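Tailspike protein (Acinetobacter phage vB_ApiP_P1, PDB 6E1R) probably binds and hydrolyses the capsular polysaccharide of its Acinetobacter host, acting as the trimeric receptor-recognising spike of the phage tail. Local coordinates at the interface of chains A and B. Numbering follows the deposited sequence. Chains: chain A/B, Tailspike protein.

Contact 1: the interface of chains A and B. Residues chain A 431, 469, 471, 544, 546; chain B 465, 549-550.
The side-chain amide nitrogen ND2 of B:Asn550 reaches across the subunit boundary and donates to the amide oxygen OD1 of A:Asn471 over 3.0 Å. The bond is almost straight, 175° at the hydrogen, and it meets a lone pair of OD1 in the carbonyl plane while lying within the amide plane of B:Asn550. The two amides are not coplanar, their planes standing 55° apart. A:Asn471 holds its CG anti to the backbone N (chi1 -176°), which puts OD1 toward chain B. The carboxylate of A:Glu544 comes up to the same ND2, its side chain crossing that of B:Asn550 at about a right angle; OE1 is modelled too close, so this pairing is doubtful in detail. Next to the polar cluster, the backbone of chain B passes over A:Phe546: CA of B:Gly549 sits above the middle of the ring, 3.4 Å from its centroid, in a CH-pi contact. The lack of a side chain on B:Gly549 probably allows this close approach. CD2 of A:Leu469 touches the same CA at 3.7 Å, so the glycine also packs against a leucine methyl. A:Leu469 and A:Asn471 lie on strand 465-474 and A:Glu544 and A:Phe546 on strand 539-548, in the C-terminal domain; B:Gly549 and B:Asn550 directly follow strand 539-548 of chain B, while B:Gly465 begins its strand 465-474.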
# COMPACT_ATOMS: atom_id res chain seq x y z
N TYR A 431 -2.02 11.96 -34.72
CA TYR A 431 -1.72 12.40 -36.08
C TYR A 431 -0.38 11.86 -36.57
O TYR A 431 -0.21 11.64 -37.77
CB TYR A 431 -1.74 13.92 -36.15
CG TYR A 431 -3.06 14.51 -35.73
CD1 TYR A 431 -4.16 14.49 -36.58
CD2 TYR A 431 -3.22 15.06 -34.46
CE1 TYR A 431 -5.38 15.01 -36.18
CE2 TYR A 431 -4.44 15.59 -34.06
CZ TYR A 431 -5.51 15.56 -34.93
OH TYR A 431 -6.72 16.09 -34.53
N LEU A 469 1.50 8.11 -47.19
CA LEU A 469 1.15 9.52 -47.29
C LEU A 469 2.41 10.33 -47.00
O LEU A 469 2.92 10.31 -45.88
CB LEU A 469 0.03 9.89 -46.32
CG LEU A 469 -0.41 11.35 -46.31
CD1 LEU A 469 -0.95 11.76 -47.68
CD2 LEU A 469 -1.45 11.59 -45.23
N ASN A 471 4.27 14.06 -47.02
CA ASN A 471 4.16 15.51 -47.04
C ASN A 471 5.58 16.07 -47.13
O ASN A 471 6.32 16.06 -46.14
CB ASN A 471 3.44 16.03 -45.80
CG ASN A 471 3.23 17.53 -45.83
OD1 ASN A 471 2.96 18.15 -44.80
ND2 ASN A 471 3.34 18.12 -47.01
N GLU A 544 7.68 13.87 -44.56
CA GLU A 544 6.99 13.21 -43.45
C GLU A 544 6.09 12.14 -44.03
O GLU A 544 5.19 12.44 -44.81
CB GLU A 544 6.18 14.21 -42.62
CG GLU A 544 7.03 15.18 -41.81
CD GLU A 544 6.21 16.22 -41.08
OE1 GLU A 544 5.48 16.99 -41.75
OE2 GLU A 544 6.29 16.28 -39.84
N PHE A 546 3.49 8.84 -43.63
CA PHE A 546 2.47 8.21 -42.80
C PHE A 546 2.04 6.93 -43.51
O PHE A 546 1.44 6.99 -44.59
CB PHE A 546 1.27 9.14 -42.58
CG PHE A 546 1.64 10.49 -42.02
CD1 PHE A 546 2.10 11.50 -42.84
CD2 PHE A 546 1.50 10.74 -40.66
CE1 PHE A 546 2.43 12.74 -42.33
CE2 PHE A 546 1.82 11.98 -40.14
CZ PHE A 546 2.29 12.98 -40.97
N GLY B 465 -1.00 19.53 -44.37
CA GLY B 465 -0.98 18.64 -45.51
C GLY B 465 -1.28 17.20 -45.15
O GLY B 465 -0.54 16.57 -44.39
N GLY B 549 -2.25 12.38 -41.52
CA GLY B 549 -1.12 13.20 -41.89
C GLY B 549 -1.04 14.50 -41.11
O GLY B 549 -1.50 14.58 -39.97
N ASN B 550 -0.45 15.53 -41.72
CA ASN B 550 -0.25 16.82 -41.06
C ASN B 550 -1.46 17.73 -41.23
O ASN B 550 -1.33 18.87 -41.67
CB ASN B 550 1.01 17.48 -41.60
CG ASN B 550 2.26 16.70 -41.28
OD1 ASN B 550 2.39 16.12 -40.21
ND2 ASN B 550 3.20 16.69 -42.22

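Contact 2: the interface of chains A and B. Residues chain A 138-139, 221, 225, 257, 259; chain B 128, 162-164, 192.
A:Tyr225 projects its phenol toward chain B, and one face of its ring is covered from within chain A by CB of A:Gln139, 3.4 Å above the plane and over its centre. At the far end the hydroxyl OH meets B:Gln192 tip to tip and donates to its amide oxygen OE1 over 2.8 Å, on a lone pair in the carbonyl plane, with ring and amide planes 64° apart. The chain of B:Gln192 is extended beyond CG (chi2 -175°), which carries its amide out to the phenol. A:Gln139 instead bends at chi2 (-89°), bringing its amide to B:Ser163, whose OG donates to OE1 over 2.7 Å, again on an in-plane lone pair. OH of A:Tyr225 and OG of B:Ser163 are 3.1 Å apart; a bond between them could form only as an alternative, one hydroxyl giving up its carbonyl partner. Apolar groups flank them: CG2 of A:Val138 packs on CB of B:Ser163 at 3.6 Å, and CG2 of B:Thr128 rests 3.5 Å from CD of A:Gln139. Farther along, the guanidinium of A:Arg259, CG2 of A:Ile257 over one face, points NH1 tip to tip at NE2 of B:Gln192, both N-H donors. The carboxylate of B:Glu162 does not touch it but may attract it weakly. With 3-10 helix 138-140 and strand 257-259 of chain A, this patch joins subunits along the elongated, probably beta-helical body and probably helps hold the trimer together.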
# COMPACT_ATOMS: atom_id res chain seq x y z
N VAL A 138 4.20 10.49 23.92
CA VAL A 138 4.92 11.35 22.98
C VAL A 138 6.01 12.14 23.71
O VAL A 138 7.04 11.57 24.10
CB VAL A 138 3.95 12.28 22.23
CG1 VAL A 138 4.63 12.88 21.01
CG2 VAL A 138 2.71 11.51 21.80
N GLN A 139 5.80 13.44 23.90
CA GLN A 139 6.88 14.29 24.39
C GLN A 139 7.17 14.11 25.87
O GLN A 139 8.25 14.49 26.33
CB GLN A 139 6.59 15.77 24.11
CG GLN A 139 5.48 16.38 24.95
CD GLN A 139 4.11 16.23 24.32
OE1 GLN A 139 3.85 15.26 23.61
NE2 GLN A 139 3.24 17.19 24.58
N ASP A 221 8.62 9.99 16.19
CA ASP A 221 8.60 11.42 15.95
C ASP A 221 10.03 11.92 15.87
O ASP A 221 10.86 11.60 16.73
CB ASP A 221 7.83 12.16 17.05
CG ASP A 221 7.63 13.63 16.73
OD1 ASP A 221 8.64 14.36 16.64
OD2 ASP A 221 6.47 14.05 16.56
N TYR A 225 9.35 18.24 18.84
CA TYR A 225 9.59 18.89 20.12
C TYR A 225 11.08 19.18 20.28
O TYR A 225 11.93 18.46 19.75
CB TYR A 225 9.09 18.02 21.27
CG TYR A 225 7.63 17.64 21.14
CD1 TYR A 225 6.63 18.48 21.62
CD2 TYR A 225 7.26 16.45 20.54
CE1 TYR A 225 5.30 18.13 21.50
CE2 TYR A 225 5.93 16.10 20.42
CZ TYR A 225 4.95 16.94 20.90
OH TYR A 225 3.63 16.60 20.78
N ILE A 257 6.57 10.97 11.89
CA ILE A 257 6.48 12.40 11.66
C ILE A 257 7.88 12.98 11.60
O ILE A 257 8.71 12.70 12.47
CB ILE A 257 5.65 13.11 12.76
CG1 ILE A 257 4.24 12.52 12.82
CG2 ILE A 257 5.59 14.60 12.50
CD1 ILE A 257 3.47 12.91 14.06
N ARG A 259 9.52 16.72 11.28
CA ARG A 259 9.28 18.15 11.31
C ARG A 259 10.55 18.90 11.67
O ARG A 259 11.40 18.40 12.40
CB ARG A 259 8.18 18.54 12.31
CG ARG A 259 6.78 18.11 11.93
CD ARG A 259 5.78 18.77 12.86
NE ARG A 259 4.40 18.46 12.51
CZ ARG A 259 3.64 17.58 13.16
NH1 ARG A 259 4.12 16.93 14.21
NH2 ARG A 259 2.39 17.36 12.76
N THR B 128 -0.63 14.19 26.89
CA THR B 128 0.43 13.20 27.11
C THR B 128 -0.03 12.03 27.98
O THR B 128 0.80 11.35 28.59
CB THR B 128 1.69 13.84 27.71
OG1 THR B 128 1.42 14.25 29.06
CG2 THR B 128 2.12 15.04 26.89
N GLU B 162 -3.65 17.24 23.13
CA GLU B 162 -2.72 16.63 22.18
C GLU B 162 -1.79 15.65 22.88
O GLU B 162 -1.48 15.80 24.07
CB GLU B 162 -1.90 17.71 21.47
CG GLU B 162 -1.05 17.20 20.32
CD GLU B 162 -0.22 18.30 19.68
OE1 GLU B 162 -0.34 19.46 20.11
OE2 GLU B 162 0.52 18.00 18.72
N SER B 163 -1.38 14.62 22.14
CA SER B 163 -0.48 13.57 22.61
C SER B 163 -1.19 12.67 23.61
O SER B 163 -1.54 13.10 24.71
CB SER B 163 0.80 14.15 23.22
OG SER B 163 1.51 14.93 22.27
N SER B 164 -1.43 11.42 23.23
CA SER B 164 -2.05 10.45 24.11
C SER B 164 -1.79 9.05 23.56
O SER B 164 -1.36 8.88 22.42
CB SER B 164 -3.56 10.71 24.27
OG SER B 164 -4.20 10.78 23.01
N GLN B 192 -2.50 13.38 17.84
CA GLN B 192 -1.30 12.56 18.07
C GLN B 192 -1.58 11.44 19.08
O GLN B 192 -0.90 11.30 20.09
CB GLN B 192 -0.12 13.42 18.51
CG GLN B 192 0.37 14.38 17.44
CD GLN B 192 1.62 15.13 17.86
OE1 GLN B 192 1.87 15.33 19.05
NE2 GLN B 192 2.41 15.56 16.88

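Contact 1 and contact 2 are about 63 Å apart between the centres of their C-alpha atoms and share no residue or secondary-structure element. Contact 2 lies in the elongated body, toward the N-terminal end of the modelled chain, whereas contact 1 is in the separate C-terminal domain, and the same two subunits meet in both regions. Neither patch pairs like residues symmetrically; each joins different surfaces of the two copies, as suits a ring of three chains. Repeated round the deposited trimer, the two widely spaced contacts would keep the long subunits side by side and in register.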